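Local coordinates for prolyl-tRNA synthetase (Naegleria fowleri, PDB 6UYH), which probably catalyses the ATP-dependent attachment of proline to its cognate tRNA for use in protein synthesis, at residues R421-P424 / E425-K428; P496-A499 / H500-P503; E388-G391 / D392-K395; Y347-W350 / E351-V355. All coordinates share one frame; numbering follows the deposited sequence.

Contact 1. Residues R421-P424 / E425-K428; sequences RTWP and EFIK. With EDO (1,2-ethanediol), chain B.
Glu-425 reaches back along the first turn of helix 423-431 to Thr-422, the N-cap residue, whose hydroxyl donates to carboxylate atom OE1 with OG1 and OE1 2.7 Å apart. The bond takes the anti lone pair of OE1, turned away from OE2. Two torsions make the meeting possible: the threonine holds OG1 between its backbone N and carbonyl carbon (chi1 64°), while the glutamate CG lies beside its backbone N and the chain runs extended. OE2 accepts from a water at 2.7 Å, and that water also accepts from Arg-421 N and NH1. The arginine therefore meets the acid through solvent, its NH1 lying 5.0 Å from Glu-425 OE2, while NH1 and NH2 also donate to the two hydroxyls of a 1,2-ethanediol, probably from the crystallisation liquor.

Phe-426 CD2 sits over one face of the Trp-423 indole, toward its rim, 3.5 Å from Trp-423 CZ3, with the ring planes inclined at 45°. Phe-426 is the buried partner, covered by helix 444-457 and strands 435-440 and 505-512, whereas the indole NE1 bonds Glu-457. Proline suits the first turn, where its missing N-H costs no helical bond. The chemistry implies a polar cap at the helix start, with Phe-426 turned into the domain and Trp-423 packed against it and helix 444-457; a carboxylate near a helix N-terminus is probably stabilised by the helix dipole.

Contact 2. Residues P496-A499 / H500-P503; sequences PEEA and HKKP
Lys-501 and Glu-498 face each other across a type I beta turn, joined once through the backbone and once, more loosely, through their side chains. The backbone bond closes the turn: Lys-501 N donates to Glu-498 O at 2.9 Å. Just before it, Ala-499 N donates to Pro-496 O, so the chain passes from a short 3-10 segment directly into the turn. Proline fits the start of that segment, its ring already fixing a suitable phi, and alanine brings little bulk to the exposed bend.

The charged contact is a long salt bridge, with Glu-498 OE2 and Lys-501 NZ 3.8 Å apart. In both residues CG is set opposite the carbonyl carbon and the rest of the chain is extended, which lets the two chains cross, with Lys-501 CD 4.0 Å from Glu-498 CD, a contact along the lysine's aliphatic part. The other carboxylate oxygen, OE1, has a firmer partner in Ser-443 OG, just ahead of helix 444-457.

The third kind of contact belongs to His-500. Its CG lies between the backbone N and the carbonyl carbon (chi1 59°), which folds the imidazole back over the turn. The ring edge is then directed at Glu-497 O, 3.2 Å from His-500 CE1, a carbon approach rather than a conventional hydrogen bond.

The chemistry implies that the turn bond, with hydrogen bonds to Ser-443, Asn-493 and His-441, probably does more to hold this surface loop than the long ion pair, whose attraction solvent would weaken.

Contact 3. Residues E388-G391 / D392-K395; sequences EFSG and DSIK
The backbone turns from an extended Ser-390 into helix 391-415, whose first two helical bonds run from Ile-394 N to Ser-390 O and from Lys-395 N to Gly-391 O, each 3.0 Å long. Ser-390 is the N-cap. Its OG, held between the backbone N and the carbonyl carbon (chi1 73°), accepts from Ser-393 N at 3.1 Å with an N-H...O angle of 162°, occupying an amide that has no preceding turn to bond. Serine suits this place because its short arm brings an oxygen straight back to the helix start.

Ser-393 OG lies 2.9 Å from Glu-388 O and 3.1 Å from Ser-390 O, and its one proton cannot be assigned between the two carbonyls. Beside these polar groups, Phe-389 CE1 meets Ile-394 CG1 at 3.8 Å, bringing together the residues just outside the cap and inside the helix. Helix 313-328 and Met-384 of strand 381-385 cover this apolar pair, while Lys-395 NZ bonds Ala-329 O.

A serine N-cap joined to an apolar pair spanning the helix start is typical of the hydrophobic staple, here where the last strand of the anticodon-binding domain's sheet leads into a long helix.

Contact 4. Residues Y347-W350 / E351-V355; sequences YNYW and ELRGV
Arg-353 lays its guanidinium flat on the ring of Tyr-349, one helical turn earlier, with the planes 5° apart and CZ 3.6 Å from the ring centroid, a cation-pi stack. At the guanidinium edge, NH1 donates nearly in plane to Tyr-349 O, 3.0 Å away. Tyr-349 CG stands anti to the backbone N (chi1 -178°), and this carries the ring to where the guanidinium can cover one of its faces. The helical bond from Arg-353 N to the same Tyr-349 O is long and weak (3.5 Å), so the side-chain donor supplies this carbonyl with its shorter bond. NH2 forms a salt bridge with Glu-34, so one face and two of the three nitrogens are engaged at once.

The carbonyls of Tyr-347 and Asn-348 receive regular bonds from Glu-351 N and Leu-352 N. Glu-351 OE2 forms a salt bridge with Arg-358. Trp-350 O collects the donors of the helix end: Val-355 N gives it a good bond of 3.1 Å, and the amides of Arg-353 and Gly-354 add weak ones. Trp-350 NE1 is satisfied by Asp-336, leaving the indole to pack through CE3 against Val-355 CG2, 3.7 Å away; both side chains touch Val-301.

Gly-354 has a phi of 101°, which glycine takes because it lacks a side chain to strike the preceding carbonyl. That positive phi, with the bonds from Val-355 N to Trp-350 O and, weakly, from Gly-354 N to Glu-351 O, defines a Schellman motif, accompanied by the Trp-350/Val-355 packing and closing helix 343-353 before strand 357-361 of the anticodon-binding domain.

Overall arrangement
Along the chain the order is contact 4, contact 3, contact 1, contact 2, none enclosing another. Contacts 4 and 3, with centres about 22 Å apart, belong to the anticodon-binding domain: the first ends helix 343-353 ahead of strand 357-361, the second starts helix 391-415 after strand 381-385 of the same five-stranded sheet. Contacts 1 and 2, with centres about 17 Å apart, lie in the C-terminal domain, and helix 444-457 borders both. Contacts 2 and 3 are about 60 Å apart between centres, on opposite sides of the chain's centre. Helix 391-415 leads from one domain toward the other; the four mark two helix starts, a helix end and a beta turn in two domains of an elongated chain.

Contact 1. Residues R421-P424 / E425-K428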
loop_
_atom_site.group_PDB
_atom_site.type_symbol
_atom_site.label_atom_id
_atom_site.label_comp_id
_atom_site.label_asym_id
_atom_site.label_seq_id
_atom_site.Cartn_x
_atom_site.Cartn_y
_atom_site.Cartn_z
ATOM N N ARG A 421 -8.448 21.520 40.163
ATOM C CA ARG A 421 -7.327 21.783 41.055
ATOM C C ARG A 421 -7.247 20.815 42.230
ATOM O O ARG A 421 -6.179 20.711 42.845
ATOM C CB ARG A 421 -7.410 23.221 41.579
ATOM C CG ARG A 421 -7.204 24.279 40.494
ATOM C CD ARG A 421 -7.650 25.633 41.023
ATOM N NE ARG A 421 -7.530 26.718 40.054
ATOM C CZ ARG A 421 -8.438 26.999 39.126
ATOM N NH1 ARG A 421 -9.529 26.254 39.008
ATOM N NH2 ARG A 421 -8.250 28.024 38.306
ATOM N N THR A 422 -8.340 20.127 42.564
ATOM C CA THR A 422 -8.407 19.248 43.725
ATOM C C THR A 422 -9.050 17.925 43.335
ATOM O O THR A 422 -9.725 17.815 42.306
ATOM C CB THR A 422 -9.208 19.873 44.883
ATOM O OG1 THR A 422 -10.573 20.042 44.483
ATOM C CG2 THR A 422 -8.616 21.209 45.292
ATOM N N TRP A 423 -8.840 16.913 44.177
ATOM C CA TRP A 423 -9.369 15.585 43.870
ATOM C C TRP A 423 -10.886 15.549 43.753
ATOM O O TRP A 423 -11.392 14.932 42.798
ATOM C CB TRP A 423 -8.890 14.563 44.905
ATOM C CG TRP A 423 -9.314 13.213 44.490
ATOM C CD1 TRP A 423 -10.421 12.522 44.909
ATOM C CD2 TRP A 423 -8.680 12.399 43.498
ATOM N NE1 TRP A 423 -10.496 11.313 44.250
ATOM C CE2 TRP A 423 -9.435 11.215 43.382
ATOM C CE3 TRP A 423 -7.535 12.550 42.711
ATOM C CZ2 TRP A 423 -9.080 10.187 42.510
ATOM C CZ3 TRP A 423 -7.182 11.529 41.844
ATOM C CH2 TRP A 423 -7.951 10.359 41.755
ATOM N N PRO A 424 -11.669 16.139 44.673
ATOM C CA PRO A 424 -13.132 16.083 44.500
ATOM C C PRO A 424 -13.596 16.689 43.190
ATOM O O PRO A 424 -14.537 16.175 42.574
ATOM C CB PRO A 424 -13.661 16.868 45.713
ATOM C CG PRO A 424 -12.573 16.766 46.730
ATOM C CD PRO A 424 -11.294 16.788 45.946
ATOM N N GLU A 425 -12.955 17.769 42.745
ATOM C CA GLU A 425 -13.272 18.333 41.436
ATOM C C GLU A 425 -12.893 17.380 40.316
ATOM O O GLU A 425 -13.643 17.223 39.348
ATOM C CB GLU A 425 -12.548 19.660 41.245
ATOM C CG GLU A 425 -13.086 20.782 42.123
ATOM C CD GLU A 425 -12.192 21.996 42.061
ATOM O OE1 GLU A 425 -11.149 21.990 42.746
ATOM O OE2 GLU A 425 -12.522 22.947 41.318
ATOM N N PHE A 426 -11.721 16.750 40.431
ATOM C CA PHE A 426 -11.242 15.820 39.412
ATOM C C PHE A 426 -12.206 14.654 39.226
ATOM O O PHE A 426 -12.637 14.358 38.105
ATOM C CB PHE A 426 -9.850 15.325 39.816
ATOM C CG PHE A 426 -9.270 14.259 38.905
ATOM C CD1 PHE A 426 -8.769 14.588 37.660
ATOM C CD2 PHE A 426 -9.169 12.948 39.337
ATOM C CE1 PHE A 426 -8.215 13.618 36.843
ATOM C CE2 PHE A 426 -8.618 11.978 38.528
ATOM C CZ PHE A 426 -8.135 12.318 37.281
ATOM N N ILE A 427 -12.566 13.979 40.321
ATOM C CA ILE A 427 -13.380 12.780 40.162
ATOM C C ILE A 427 -14.775 13.149 39.676
ATOM O O ILE A 427 -15.393 12.390 38.919
ATOM C CB ILE A 427 -13.413 11.965 41.469
ATOM C CG1 ILE A 427 -14.077 10.609 41.224
ATOM C CG2 ILE A 427 -14.122 12.727 42.588
ATOM C CD1 ILE A 427 -13.345 9.753 40.211
ATOM N N LYS A 428 -15.281 14.317 40.077
ATOM C CA LYS A 428 -16.593 14.762 39.622
ATOM C C LYS A 428 -16.596 14.983 38.118
ATOM O O LYS A 428 -17.499 14.519 37.405
ATOM C CB LYS A 428 -16.986 16.044 40.358
ATOM C CG LYS A 428 -18.248 16.728 39.836
ATOM C CD LYS A 428 -18.377 18.127 40.429
ATOM C CE LYS A 428 -19.413 18.956 39.694
ATOM N NZ LYS A 428 -20.784 18.666 40.171
HETATM C C1 EDO B . -11.966 27.849 36.196
HETATM O O1 EDO B . -11.829 26.937 37.287
HETATM C C2 EDO B . -10.674 27.870 35.395
HETATM O O2 EDO B . -9.705 28.662 36.089
HETATM O O HOH W 1 -10.379 23.599 39.748
#

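Contact 2. Residues P496-A499 / H500-P503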
loop_
_atom_site.group_PDB
_atom_site.type_symbol
_atom_site.label_atom_id
_atom_site.label_comp_id
_atom_site.label_asym_id
_atom_site.label_seq_id
_atom_site.Cartn_x
_atom_site.Cartn_y
_atom_site.Cartn_z
ATOM N N PRO A 496 -0.473 12.164 47.626
ATOM C CA PRO A 496 -0.036 12.711 48.923
ATOM C C PRO A 496 1.362 12.291 49.339
ATOM O O PRO A 496 2.045 13.060 50.033
ATOM C CB PRO A 496 -1.094 12.179 49.903
ATOM C CG PRO A 496 -2.284 11.902 49.059
ATOM C CD PRO A 496 -1.735 11.415 47.749
ATOM N N GLU A 497 1.806 11.088 48.962
ATOM C CA GLU A 497 3.167 10.671 49.276
ATOM C C GLU A 497 4.205 11.575 48.633
ATOM O O GLU A 497 5.348 11.621 49.103
ATOM C CB GLU A 497 3.404 9.228 48.828
ATOM C CG GLU A 497 2.607 8.210 49.614
ATOM C CD GLU A 497 2.860 8.319 51.102
ATOM O OE1 GLU A 497 4.042 8.415 51.498
ATOM O OE2 GLU A 497 1.876 8.324 51.874
ATOM N N GLU A 498 3.844 12.288 47.568
ATOM C CA GLU A 498 4.774 13.190 46.902
ATOM C C GLU A 498 4.350 14.650 47.032
ATOM O O GLU A 498 4.585 15.455 46.129
ATOM C CB GLU A 498 4.946 12.786 45.440
ATOM C CG GLU A 498 5.741 11.488 45.320
ATOM C CD GLU A 498 5.912 10.986 43.900
ATOM O OE1 GLU A 498 5.309 11.552 42.961
ATOM O OE2 GLU A 498 6.659 10.002 43.726
ATOM N N ALA A 499 3.750 15.009 48.168
ATOM C CA ALA A 499 3.434 16.411 48.410
ATOM C C ALA A 499 4.680 17.289 48.312
ATOM O O ALA A 499 4.577 18.476 47.983
ATOM C CB ALA A 499 2.757 16.563 49.772
ATOM N N HIS A 500 5.864 16.718 48.577
ATOM C CA HIS A 500 7.125 17.452 48.501
ATOM C C HIS A 500 7.602 17.680 47.074
ATOM O O HIS A 500 8.618 18.359 46.885
ATOM C CB HIS A 500 8.224 16.717 49.284
ATOM C CG HIS A 500 8.478 15.319 48.802
ATOM N ND1 HIS A 500 7.661 14.256 49.135
ATOM C CD2 HIS A 500 9.452 14.810 48.010
ATOM C CE1 HIS A 500 8.119 13.156 48.564
ATOM N NE2 HIS A 500 9.207 13.463 47.880
ATOM N N LYS A 501 6.920 17.126 46.067
ATOM C CA LYS A 501 7.263 17.374 44.668
ATOM C C LYS A 501 6.240 18.372 44.135
ATOM O O LYS A 501 5.105 18.008 43.817
ATOM C CB LYS A 501 7.284 16.076 43.866
ATOM C CG LYS A 501 8.337 15.103 44.364
ATOM C CD LYS A 501 8.509 13.939 43.408
ATOM C CE LYS A 501 9.705 13.089 43.803
ATOM N NZ LYS A 501 9.840 11.906 42.913
ATOM N N LYS A 502 6.649 19.632 44.052
ATOM C CA LYS A 502 5.714 20.724 43.809
ATOM C C LYS A 502 5.229 20.676 42.369
ATOM O O LYS A 502 6.044 20.503 41.453
ATOM C CB LYS A 502 6.406 22.054 44.097
ATOM C CG LYS A 502 5.548 23.297 43.943
ATOM C CD LYS A 502 6.410 24.544 44.283
ATOM C CE LYS A 502 5.566 25.784 44.515
ATOM N NZ LYS A 502 4.783 26.160 43.302
ATOM N N PRO A 503 3.931 20.817 42.119
ATOM C CA PRO A 503 3.462 20.867 40.726
ATOM C C PRO A 503 4.137 22.001 39.958
ATOM O O PRO A 503 4.285 23.116 40.469
ATOM C CB PRO A 503 1.952 21.092 40.872
ATOM C CG PRO A 503 1.615 20.471 42.214
ATOM C CD PRO A 503 2.817 20.804 43.088
#

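Contact 3. Residues E388-G391 / D392-K395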
loop_
_atom_site.group_PDB
_atom_site.type_symbol
_atom_site.label_atom_id
_atom_site.label_comp_id
_atom_site.label_asym_id
_atom_site.label_seq_id
_atom_site.Cartn_x
_atom_site.Cartn_y
_atom_site.Cartn_z
ATOM N N GLU A 388 -25.575 30.928 -10.005
ATOM C CA GLU A 388 -24.501 30.874 -9.028
ATOM C C GLU A 388 -23.950 29.470 -8.839
ATOM O O GLU A 388 -23.082 29.271 -7.985
ATOM C CB GLU A 388 -24.983 31.434 -7.687
ATOM C CG GLU A 388 -25.624 32.802 -7.818
ATOM C CD GLU A 388 -25.865 33.476 -6.484
ATOM O OE1 GLU A 388 -25.936 32.766 -5.456
ATOM O OE2 GLU A 388 -25.979 34.719 -6.466
ATOM N N PHE A 389 -24.429 28.499 -9.611
ATOM C CA PHE A 389 -23.894 27.149 -9.563
ATOM C C PHE A 389 -22.621 27.056 -10.389
ATOM O O PHE A 389 -22.563 27.550 -11.516
ATOM C CB PHE A 389 -24.923 26.146 -10.086
ATOM C CG PHE A 389 -24.348 24.787 -10.383
ATOM C CD1 PHE A 389 -24.209 23.843 -9.375
ATOM C CD2 PHE A 389 -23.952 24.449 -11.672
ATOM C CE1 PHE A 389 -23.678 22.593 -9.643
ATOM C CE2 PHE A 389 -23.417 23.202 -11.944
ATOM C CZ PHE A 389 -23.282 22.271 -10.930
ATOM N N SER A 390 -21.608 26.397 -9.831
ATOM C CA SER A 390 -20.351 26.158 -10.532
ATOM C C SER A 390 -19.522 25.197 -9.694
ATOM O O SER A 390 -19.859 24.894 -8.547
ATOM C CB SER A 390 -19.572 27.453 -10.781
ATOM O OG SER A 390 -19.002 27.940 -9.577
ATOM N N GLY A 391 -18.423 24.727 -10.285
ATOM C CA GLY A 391 -17.494 23.901 -9.536
ATOM C C GLY A 391 -16.926 24.627 -8.334
ATOM O O GLY A 391 -16.776 24.044 -7.259
ATOM N N ASP A 392 -16.621 25.918 -8.494
ATOM C CA ASP A 392 -16.068 26.690 -7.386
ATOM C C ASP A 392 -17.095 26.891 -6.278
ATOM O O ASP A 392 -16.759 26.800 -5.090
ATOM C CB ASP A 392 -15.558 28.039 -7.889
ATOM C CG ASP A 392 -14.259 27.924 -8.660
ATOM O OD1 ASP A 392 -13.688 26.816 -8.718
ATOM O OD2 ASP A 392 -13.809 28.950 -9.209
ATOM N N SER A 393 -18.351 27.178 -6.640
ATOM C CA SER A 393 -19.349 27.435 -5.605
ATOM C C SER A 393 -19.703 26.160 -4.845
ATOM O O SER A 393 -19.980 26.216 -3.639
ATOM C CB SER A 393 -20.601 28.085 -6.209
ATOM O OG SER A 393 -21.322 27.181 -7.028
ATOM N N ILE A 394 -19.673 25.005 -5.516
ATOM C CA ILE A 394 -19.934 23.747 -4.823
ATOM C C ILE A 394 -18.759 23.377 -3.925
ATOM O O ILE A 394 -18.951 22.912 -2.794
ATOM C CB ILE A 394 -20.261 22.633 -5.834
ATOM C CG1 ILE A 394 -21.584 22.938 -6.550
ATOM C CG2 ILE A 394 -20.309 21.283 -5.145
ATOM C CD1 ILE A 394 -22.758 23.166 -5.607
ATOM N N LYS A 395 -17.527 23.575 -4.403
ATOM C CA LYS A 395 -16.368 23.375 -3.532
ATOM C C LYS A 395 -16.445 24.272 -2.300
ATOM O O LYS A 395 -16.078 23.857 -1.190
ATOM C CB LYS A 395 -15.075 23.640 -4.301
ATOM C CG LYS A 395 -14.738 22.577 -5.328
ATOM C CD LYS A 395 -13.552 22.976 -6.194
ATOM C CE LYS A 395 -13.284 21.925 -7.260
ATOM N NZ LYS A 395 -12.196 22.324 -8.197
#

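Contact 4. Residues Y347-W350 / E351-V355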
loop_
_atom_site.group_PDB
_atom_site.type_symbol
_atom_site.label_atom_id
_atom_site.label_comp_id
_atom_site.label_asym_id
_atom_site.label_seq_id
_atom_site.Cartn_x
_atom_site.Cartn_y
_atom_site.Cartn_z
ATOM N N TYR A 347 -32.575 9.404 -0.584
ATOM C CA TYR A 347 -32.009 10.296 0.426
ATOM C C TYR A 347 -31.399 9.496 1.567
ATOM O O TYR A 347 -30.245 9.723 1.954
ATOM C CB TYR A 347 -33.079 11.253 0.960
ATOM C CG TYR A 347 -33.680 12.190 -0.065
ATOM C CD1 TYR A 347 -33.114 12.340 -1.317
ATOM C CD2 TYR A 347 -34.817 12.930 0.232
ATOM C CE1 TYR A 347 -33.667 13.197 -2.255
ATOM C CE2 TYR A 347 -35.373 13.789 -0.692
ATOM C CZ TYR A 347 -34.795 13.920 -1.935
ATOM O OH TYR A 347 -35.348 14.773 -2.863
ATOM N N ASN A 348 -32.163 8.548 2.116
ATOM C CA ASN A 348 -31.662 7.720 3.208
ATOM C C ASN A 348 -30.444 6.917 2.775
ATOM O O ASN A 348 -29.474 6.795 3.528
ATOM C CB ASN A 348 -32.757 6.775 3.702
ATOM C CG ASN A 348 -33.885 7.502 4.400
ATOM O OD1 ASN A 348 -33.671 8.527 5.050
ATOM N ND2 ASN A 348 -35.100 6.972 4.273
ATOM N N TYR A 349 -30.489 6.354 1.566
ATOM C CA TYR A 349 -29.406 5.513 1.069
ATOM C C TYR A 349 -28.062 6.226 1.153
ATOM O O TYR A 349 -27.072 5.668 1.644
ATOM C CB TYR A 349 -29.718 5.106 -0.370
ATOM C CG TYR A 349 -28.701 4.195 -1.019
ATOM C CD1 TYR A 349 -28.903 2.820 -1.063
ATOM C CD2 TYR A 349 -27.556 4.711 -1.620
ATOM C CE1 TYR A 349 -27.983 1.984 -1.668
ATOM C CE2 TYR A 349 -26.629 3.879 -2.219
ATOM C CZ TYR A 349 -26.854 2.520 -2.242
ATOM O OH TYR A 349 -25.936 1.693 -2.839
ATOM N N TRP A 350 -28.009 7.466 0.685
ATOM C CA TRP A 350 -26.746 8.186 0.651
ATOM C C TRP A 350 -26.440 8.884 1.968
ATOM O O TRP A 350 -25.263 9.086 2.285
ATOM C CB TRP A 350 -26.755 9.196 -0.502
ATOM C CG TRP A 350 -26.905 8.540 -1.841
ATOM C CD1 TRP A 350 -28.012 8.550 -2.637
ATOM C CD2 TRP A 350 -25.927 7.745 -2.524
ATOM N NE1 TRP A 350 -27.781 7.826 -3.779
ATOM C CE2 TRP A 350 -26.509 7.321 -3.737
ATOM C CE3 TRP A 350 -24.615 7.358 -2.235
ATOM C CZ2 TRP A 350 -25.825 6.529 -4.660
ATOM C CZ3 TRP A 350 -23.933 6.563 -3.158
ATOM C CH2 TRP A 350 -24.544 6.160 -4.353
ATOM N N GLU A 351 -27.464 9.251 2.749
ATOM C CA GLU A 351 -27.196 9.772 4.091
ATOM C C GLU A 351 -26.558 8.703 4.969
ATOM O O GLU A 351 -25.607 8.981 5.706
ATOM C CB GLU A 351 -28.487 10.294 4.733
ATOM C CG GLU A 351 -28.958 11.637 4.185
ATOM C CD GLU A 351 -30.351 12.018 4.659
ATOM O OE1 GLU A 351 -30.999 11.195 5.344
ATOM O OE2 GLU A 351 -30.797 13.143 4.340
ATOM N N LEU A 352 -27.072 7.473 4.894
ATOM C CA LEU A 352 -26.495 6.354 5.640
ATOM C C LEU A 352 -25.020 6.161 5.311
ATOM O O LEU A 352 -24.203 5.865 6.192
ATOM C CB LEU A 352 -27.288 5.082 5.320
ATOM C CG LEU A 352 -26.829 3.751 5.915
ATOM C CD1 LEU A 352 -26.770 3.853 7.444
ATOM C CD2 LEU A 352 -27.759 2.620 5.479
ATOM N N ARG A 353 -24.658 6.327 4.046
ATOM C CA ARG A 353 -23.291 6.088 3.614
ATOM C C ARG A 353 -22.397 7.309 3.780
ATOM O O ARG A 353 -21.182 7.202 3.582
ATOM C CB ARG A 353 -23.306 5.595 2.163
ATOM C CG ARG A 353 -23.911 4.198 2.065
ATOM C CD ARG A 353 -24.367 3.832 0.658
ATOM N NE ARG A 353 -24.729 2.418 0.558
ATOM C CZ ARG A 353 -25.865 1.890 1.016
ATOM N NH1 ARG A 353 -26.775 2.654 1.607
ATOM N NH2 ARG A 353 -26.097 0.591 0.880
ATOM N N GLY A 354 -22.961 8.457 4.147
ATOM C CA GLY A 354 -22.167 9.580 4.607
ATOM C C GLY A 354 -21.928 10.685 3.610
ATOM O O GLY A 354 -21.154 11.599 3.912
ATOM N N VAL A 355 -22.572 10.649 2.447
ATOM C CA VAL A 355 -22.267 11.640 1.406
ATOM C C VAL A 355 -22.531 13.047 1.941
ATOM O O VAL A 355 -23.640 13.328 2.437
ATOM C CB VAL A 355 -23.094 11.360 0.142
ATOM C CG1 VAL A 355 -22.883 12.461 -0.873
ATOM C CG2 VAL A 355 -22.690 10.003 -0.455
#